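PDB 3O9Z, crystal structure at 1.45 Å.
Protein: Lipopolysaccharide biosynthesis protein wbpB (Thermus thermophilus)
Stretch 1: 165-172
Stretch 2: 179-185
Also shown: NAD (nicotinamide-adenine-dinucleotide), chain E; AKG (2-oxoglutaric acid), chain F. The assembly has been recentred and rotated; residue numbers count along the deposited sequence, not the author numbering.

Stretch 1, residues 165-172: WYGKSWKV
Stretch 2 179-185: GLATNIG

The most unusual feature of this contact is that a single water, water 1, ties both stretches to two bound ligands. It accepts a hydrogen bond from Lys171 NZ (2.8 Å from the water O) and donates one to Asn183 OD1 (2.7 Å from the same O) and another to AKG O2 (2.7 Å); a weak bond to NAD O2D spans 3.3 Å from the water O.

The direct contact is small, with 213 Å² buried over both sides, and Asn183 contributes the largest share. Its CA lies 7.0 Å from the CA of Lys171, the register point of the pairing. Asn183 belongs to the helix 180-183. Gly179 occupies the N-cap position just before the helix, and its O accepts from Thr182 N at 3.0 Å and from Asn183 N at 2.8 Å. Gly179 has phi/psi 93/170, where a CB would jam against the preceding carbonyl O, so the backbone itself calls for glycine. Leu180 O then receives Ile184 N at 3.0 Å and Gly185 N at 3.1 Å.

Stretch 1 is built from short 3-10 turns. Lys168 N bonds to Trp165 O at 3.0 Å and Ser169 N to Tyr166 O at 3.1 Å. Ser169, extended at -112/174 with chi1 80° (p), joins this turn to the segment 170-172: its OG donates to Tyr166 O at 2.8 Å and accepts from Lys171 N at 3.1 Å (144°). Val172 N to Ser169 O, 3.3 Å, completes the second turn.

Across the gap, the CA-to-CB bonds of Tyr166 (chi1 -175°, t; chi2 100°) and Asn183 (chi1 -170°, t; chi2 51°) both point toward the opposing stretch. This brings Asn183 ND2 to 2.9 Å from Tyr166 OH, where it donates the one direct hydrogen bond across the stretches, at 156°. Two apolar atoms lie near the same hydroxyl: Ile184 CG1 lies 3.5 Å and Leu180 CD1 4.1 Å from Tyr166 OH. Ile184 (m, m) also brings CD1 within 4.3 Å of Tyr166 CE1, oblique to the ring.

Lys171 (phi/psi -57/-29; m, t, t, m) directs CB sideways, 3.8 Å from Asn183 ND2, while its NZ reaches NAD O1N in a 2.8 Å hydrogen bond. Trp170 (-59/-22; chi1 64°, p; chi2 -96°) starts sideways too, but its CH2 comes within 3.8 Å of Asn183 OD1. At the ring edge, Trp170 NE1 donates to NAD O2A at 2.8 Å and 160°, so consecutive residues hold the dinucleotide's two phosphates.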

ATOM      1  N   TRP A 165     -12.594 -12.618   3.725  1.00 11.63           N
ATOM      2  CA  TRP A 165     -11.533 -11.818   3.132  1.00 10.89           C
ATOM      3  C   TRP A 165     -11.910 -11.397   1.699  1.00 10.72           C
ATOM      4  O   TRP A 165     -11.451 -10.364   1.233  1.00 12.51           O
ATOM      5  CB  TRP A 165     -10.217 -12.627   3.140  1.00 11.96           C
ATOM      6  CG  TRP A 165     -10.364 -13.923   2.421  1.00 11.42           C
ATOM      7  CD1 TRP A 165     -10.825 -15.097   2.953  1.00 12.20           C
ATOM      8  CD2 TRP A 165     -10.173 -14.172   1.019  1.00 11.59           C
ATOM      9  NE1 TRP A 165     -10.910 -16.078   1.984  1.00 14.75           N
ATOM     10  CE2 TRP A 165     -10.532 -15.525   0.786  1.00 11.93           C
ATOM     11  CE3 TRP A 165      -9.716 -13.372  -0.058  1.00 14.51           C
ATOM     12  CZ2 TRP A 165     -10.453 -16.121  -0.491  1.00 16.49           C
ATOM     13  CZ3 TRP A 165      -9.581 -13.996  -1.319  1.00 15.09           C
ATOM     14  CH2 TRP A 165     -10.009 -15.315  -1.501  1.00 13.71           C
ATOM     15  N   TYR A 166     -12.622 -12.256   0.980  1.00 12.15           N
ATOM     16  CA  TYR A 166     -12.896 -11.970  -0.449  1.00 11.57           C
ATOM     17  C   TYR A 166     -13.589 -10.622  -0.601  1.00 11.81           C
ATOM     18  O   TYR A 166     -13.222  -9.832  -1.496  1.00 12.13           O
ATOM     19  CB  TYR A 166     -13.699 -13.160  -0.999  1.00 10.44           C
ATOM     20  CG  TYR A 166     -13.982 -13.144  -2.471  1.00 10.21           C
ATOM     21  CD1 TYR A 166     -13.210 -13.907  -3.329  1.00 11.21           C
ATOM     22  CD2 TYR A 166     -15.078 -12.460  -2.987  1.00 11.76           C
ATOM     23  CE1 TYR A 166     -13.497 -13.934  -4.708  1.00 12.38           C
ATOM     24  CE2 TYR A 166     -15.382 -12.485  -4.373  1.00 11.45           C
ATOM     25  CZ  TYR A 166     -14.581 -13.208  -5.176  1.00 10.12           C
ATOM     26  OH  TYR A 166     -14.840 -13.273  -6.560  1.00 12.68           O
ATOM     27  N   GLY A 167     -14.572 -10.317   0.253  1.00 11.26           N
ATOM     28  CA  GLY A 167     -15.284  -9.041   0.221  1.00 11.19           C
ATOM     29  C   GLY A 167     -14.521  -7.794   0.591  1.00 10.98           C
ATOM     30  O   GLY A 167     -15.055  -6.688   0.458  1.00 13.78           O
ATOM     31  N   LYS A 168     -13.275  -7.972   1.039  1.00 11.49           N
ATOM     32  CA  LYS A 168     -12.380  -6.871   1.384  1.00 10.86           C
ATOM     33  C   LYS A 168     -11.210  -6.795   0.418  1.00 12.64           C
ATOM     34  O   LYS A 168     -10.306  -5.977   0.606  1.00 14.02           O
ATOM     35  CB  LYS A 168     -11.905  -6.983   2.843  1.00 11.86           C
ATOM     36  CG  LYS A 168     -13.125  -6.777   3.743  1.00 13.35           C
ATOM     37  CD  LYS A 168     -12.677  -6.628   5.207  1.00 14.00           C
ATOM     38  CE  LYS A 168     -13.929  -6.356   6.030  1.00 12.54           C
ATOM     39  NZ  LYS A 168     -13.600  -6.327   7.524  1.00 13.51           N
ATOM     40  N   SER A 169     -11.299  -7.559  -0.673  1.00 11.75           N
ATOM     41  CA  SER A 169     -10.188  -7.634  -1.654  1.00 10.40           C
ATOM     42  C   SER A 169     -10.588  -6.978  -2.981  1.00 10.59           C
ATOM     43  O   SER A 169     -11.749  -6.621  -3.230  1.00 12.31           O
ATOM     44  CB  SER A 169      -9.849  -9.112  -1.858  1.00 12.12           C
ATOM     45  OG  SER A 169     -10.766  -9.721  -2.744  1.00 12.75           O
ATOM     46  N   TRP A 170      -9.587  -6.900  -3.867  1.00 11.77           N
ATOM     47  CA  TRP A 170      -9.820  -6.399  -5.224  1.00 12.06           C
ATOM     48  C   TRP A 170     -10.852  -7.244  -5.949  1.00 10.81           C
ATOM     49  O   TRP A 170     -11.418  -6.802  -6.947  1.00 10.82           O
ATOM     50  CB  TRP A 170      -8.504  -6.391  -6.012  1.00 11.02           C
ATOM     51  CG  TRP A 170      -7.920  -7.764  -6.236  1.00 10.56           C
ATOM     52  CD1 TRP A 170      -6.957  -8.395  -5.483  1.00 10.97           C
ATOM     53  CD2 TRP A 170      -8.202  -8.663  -7.312  1.00  9.70           C
ATOM     54  NE1 TRP A 170      -6.682  -9.629  -5.972  1.00 11.21           N
ATOM     55  CE2 TRP A 170      -7.436  -9.829  -7.108  1.00 12.11           C
ATOM     56  CE3 TRP A 170      -9.086  -8.617  -8.415  1.00  9.93           C
ATOM     57  CZ2 TRP A 170      -7.491 -10.919  -7.968  1.00 10.65           C
ATOM     58  CZ3 TRP A 170      -9.151  -9.719  -9.254  1.00 10.80           C
ATOM     59  CH2 TRP A 170      -8.401 -10.875  -9.012  1.00 10.68           C
ATOM     60  N   LYS A 171     -11.054  -8.488  -5.525  1.00  9.77           N
ATOM     61  CA  LYS A 171     -11.991  -9.384  -6.192  1.00  9.34           C
ATOM     62  C   LYS A 171     -13.400  -8.887  -6.295  1.00  9.88           C
ATOM     63  O   LYS A 171     -14.154  -9.281  -7.206  1.00 11.07           O
ATOM     64  CB  LYS A 171     -11.870 -10.823  -5.641  1.00 10.09           C
ATOM     65  CG  LYS A 171     -10.464 -11.423  -5.900  1.00 10.67           C
ATOM     66  CD  LYS A 171     -10.084 -12.443  -4.825  1.00 12.43           C
ATOM     67  CE  LYS A 171      -8.687 -13.001  -5.027  1.00 13.19           C
ATOM     68  NZ  LYS A 171      -8.706 -14.155  -6.001  1.00 13.33           N
ATOM     69  N   VAL A 172     -13.823  -8.055  -5.349  1.00 10.74           N
ATOM     70  CA  VAL A 172     -15.165  -7.500  -5.425  1.00 11.65           C
ATOM     71  C   VAL A 172     -15.198  -6.057  -5.937  1.00 12.99           C
ATOM     72  O   VAL A 172     -16.279  -5.450  -6.003  1.00 15.30           O
ATOM     73  CB  VAL A 172     -15.920  -7.577  -4.064  1.00 12.69           C
ATOM     74  CG1 VAL A 172     -16.000  -9.048  -3.613  1.00 12.50           C
ATOM     75  CG2 VAL A 172     -15.166  -6.699  -3.024  1.00 12.84           C
ATOM     76  N   GLY A 179     -16.273  -8.123 -11.799  1.00 12.20           N
ATOM     77  CA  GLY A 179     -17.486  -8.552 -11.125  1.00 12.74           C
ATOM     78  C   GLY A 179     -17.474 -10.076 -10.980  1.00 10.58           C
ATOM     79  O   GLY A 179     -16.674 -10.783 -11.580  1.00 11.97           O
ATOM     80  N   LEU A 180     -18.416 -10.605 -10.199  1.00 12.71           N
ATOM     81  CA  LEU A 180     -18.487 -12.039  -9.902  1.00 10.33           C
ATOM     82  C   LEU A 180     -18.552 -12.926 -11.157  1.00 12.07           C
ATOM     83  O   LEU A 180     -17.868 -13.936 -11.251  1.00 11.39           O
ATOM     84  CB  LEU A 180     -19.663 -12.279  -8.939  1.00 11.82           C
ATOM     85  CG  LEU A 180     -19.825 -13.733  -8.493  1.00 13.89           C
ATOM     86  CD1 LEU A 180     -18.692 -14.052  -7.554  1.00 18.27           C
ATOM     87  CD2 LEU A 180     -21.161 -13.885  -7.761  1.00 13.37           C
ATOM     88  N   ALA A 181     -19.398 -12.517 -12.110  1.00 12.35           N
ATOM     89  CA  ALA A 181     -19.563 -13.336 -13.320  1.00 12.95           C
ATOM     90  C   ALA A 181     -18.324 -13.382 -14.194  1.00 13.70           C
ATOM     91  O   ALA A 181     -18.119 -14.357 -14.937  1.00 15.29           O
ATOM     92  CB  ALA A 181     -20.744 -12.805 -14.147  1.00 16.24           C
ATOM     93  N   THR A 182     -17.423 -12.425 -14.009  1.00 12.93           N
ATOM     94  CA  THR A 182     -16.138 -12.484 -14.696  1.00 13.27           C
ATOM     95  C   THR A 182     -15.115 -13.230 -13.837  1.00 13.71           C
ATOM     96  O   THR A 182     -14.500 -14.201 -14.267  1.00 15.19           O
ATOM     97  CB  THR A 182     -15.616 -11.083 -14.967  1.00 13.14           C
ATOM     98  OG1 THR A 182     -16.466 -10.422 -15.919  1.00 14.67           O
ATOM     99  CG2 THR A 182     -14.206 -11.120 -15.570  1.00 14.83           C
ATOM    100  N   ASN A 183     -14.909 -12.729 -12.623  1.00 12.63           N
ATOM    101  CA  ASN A 183     -13.821 -13.235 -11.804  1.00 12.65           C
ATOM    102  C   ASN A 183     -13.960 -14.707 -11.522  1.00 14.03           C
ATOM    103  O   ASN A 183     -12.964 -15.394 -11.615  1.00 15.82           O
ATOM    104  CB  ASN A 183     -13.723 -12.460 -10.494  1.00 11.40           C
ATOM    105  CG  ASN A 183     -12.472 -12.805  -9.736  1.00 14.25           C
ATOM    106  OD1 ASN A 183     -11.381 -12.764 -10.304  1.00 13.84           O
ATOM    107  ND2 ASN A 183     -12.615 -13.235  -8.473  1.00 12.63           N
ATOM    108  N   ILE A 184     -15.165 -15.172 -11.182  1.00 12.31           N
ATOM    109  CA  ILE A 184     -15.336 -16.595 -10.964  1.00 14.12           C
ATOM    110  C   ILE A 184     -15.988 -17.206 -12.204  1.00 14.11           C
ATOM    111  O   ILE A 184     -15.547 -18.229 -12.673  1.00 13.57           O
ATOM    112  CB  ILE A 184     -16.198 -16.836  -9.729  1.00 13.18           C
ATOM    113  CG1 ILE A 184     -15.602 -16.131  -8.504  1.00 15.96           C
ATOM    114  CG2 ILE A 184     -16.303 -18.350  -9.476  1.00 15.63           C
ATOM    115  CD1 ILE A 184     -14.218 -16.604  -8.048  1.00 16.78           C
ATOM    116  N   GLY A 185     -17.008 -16.560 -12.733  1.00 12.60           N
ATOM    117  CA  GLY A 185     -17.797 -17.155 -13.832  1.00 12.29           C
ATOM    118  C   GLY A 185     -17.066 -17.387 -15.125  1.00 13.03           C
ATOM    119  O   GLY A 185     -17.477 -18.275 -15.889  1.00 13.25           O
TER
HETATM  120  PA  NAD E 311      -4.276 -12.422  -4.749  1.00 11.84           P
HETATM  121  O1A NAD E 311      -4.001 -13.517  -3.787  1.00 11.46           O
HETATM  122  O2A NAD E 311      -5.022 -11.141  -4.343  1.00 12.36           O
HETATM  123  O5B NAD E 311      -2.822 -12.091  -5.268  1.00 12.69           O
HETATM  124  C5B NAD E 311      -2.747 -11.009  -6.153  1.00 15.17           C
HETATM  125  C4B NAD E 311      -1.274 -10.534  -6.205  1.00 12.36           C
HETATM  126  O4B NAD E 311      -1.088  -9.539  -7.245  1.00 11.61           O
HETATM  127  C3B NAD E 311      -0.945  -9.803  -4.874  1.00 10.34           C
HETATM  128  O3B NAD E 311       0.208 -10.380  -4.227  1.00 12.53           O
HETATM  129  C2B NAD E 311      -0.755  -8.330  -5.274  1.00 11.97           C
HETATM  130  O2B NAD E 311       0.189  -7.604  -4.474  1.00 13.43           O
HETATM  131  C1B NAD E 311      -0.182  -8.569  -6.703  1.00 11.39           C
HETATM  132  N9A NAD E 311      -0.271  -7.326  -7.513  1.00 11.89           N
HETATM  133  C8A NAD E 311      -1.013  -6.187  -7.431  1.00 11.69           C
HETATM  134  N7A NAD E 311      -0.672  -5.330  -8.390  1.00 13.80           N
HETATM  135  C5A NAD E 311       0.386  -5.877  -9.074  1.00 10.43           C
HETATM  136  C6A NAD E 311       1.215  -5.457 -10.182  1.00 10.47           C
HETATM  137  N6A NAD E 311       1.043  -4.219 -10.740  1.00 14.66           N
HETATM  138  N1A NAD E 311       2.115  -6.369 -10.530  1.00 11.88           N
HETATM  139  C2A NAD E 311       2.359  -7.577 -10.040  1.00 11.41           C
HETATM  140  N3A NAD E 311       1.612  -7.981  -8.981  1.00 13.38           N
HETATM  141  C4A NAD E 311       0.647  -7.157  -8.557  1.00 12.47           C
HETATM  142  O3  NAD E 311      -5.067 -13.033  -5.998  1.00 10.71           O
HETATM  143  PN  NAD E 311      -5.017 -14.437  -6.682  1.00 12.08           P
HETATM  144  O1N NAD E 311      -6.185 -15.275  -6.163  1.00 12.81           O
HETATM  145  O2N NAD E 311      -3.626 -15.004  -6.611  1.00 13.82           O
HETATM  146  O5D NAD E 311      -5.480 -14.120  -8.178  1.00 10.75           O
HETATM  147  C5D NAD E 311      -4.419 -13.748  -9.021  1.00 11.51           C
HETATM  148  C4D NAD E 311      -4.927 -13.965 -10.458  1.00 10.98           C
HETATM  149  O4D NAD E 311      -5.041 -15.398 -10.608  1.00 12.18           O
HETATM  150  C3D NAD E 311      -6.291 -13.347 -10.797  1.00 12.28           C
HETATM  151  O3D NAD E 311      -6.248 -13.037 -12.226  1.00 12.88           O
HETATM  152  C2D NAD E 311      -7.224 -14.555 -10.614  1.00 12.04           C
HETATM  153  O2D NAD E 311      -8.375 -14.481 -11.441  1.00 13.63           O
HETATM  154  C1D NAD E 311      -6.380 -15.787 -10.964  1.00 13.46           C
HETATM  155  N1N NAD E 311      -6.817 -17.002 -10.277  1.00 12.41           N
HETATM  156  C2N NAD E 311      -6.988 -18.108 -10.969  1.00 13.84           C
HETATM  157  C3N NAD E 311      -7.379 -19.318 -10.431  1.00 15.37           C
HETATM  158  C7N NAD E 311      -7.589 -20.426 -11.379  1.00 18.35           C
HETATM  159  O7N NAD E 311      -7.031 -20.455 -12.497  1.00 19.80           O
HETATM  160  N7N NAD E 311      -8.301 -21.434 -10.888  1.00 18.69           N
HETATM  161  C4N NAD E 311      -7.580 -19.363  -9.045  1.00 18.08           C
HETATM  162  C5N NAD E 311      -7.304 -18.198  -8.327  1.00 16.09           C
HETATM  163  C6N NAD E 311      -6.904 -17.012  -8.938  1.00 13.61           C
HETATM  164  C1  AKG F 312     -10.614 -17.759  -8.595  1.00 18.98           C
HETATM  165  O1  AKG F 312     -10.816 -17.815  -7.354  1.00 17.27           O
HETATM  166  O2  AKG F 312     -10.233 -16.719  -9.145  1.00 17.74           O
HETATM  167  C2  AKG F 312     -10.698 -18.923  -9.450  1.00 21.25           C
HETATM  168  O5  AKG F 312     -10.476 -18.792 -10.652  1.00 16.24           O
HETATM  169  C3  AKG F 312     -11.080 -20.265  -8.883  1.00 17.38           C
HETATM  170  C4  AKG F 312     -12.587 -20.434  -9.068  1.00 18.14           C
HETATM  171  C5  AKG F 312     -13.148 -21.665  -8.384  1.00 16.67           C
HETATM  172  O3  AKG F 312     -12.823 -21.911  -7.207  1.00 17.36           O
HETATM  173  O4  AKG F 312     -13.916 -22.404  -9.005  1.00 17.20           O
HETATM  174  O   HOH W   1      -9.826 -14.139  -8.516  1.00 14.08           O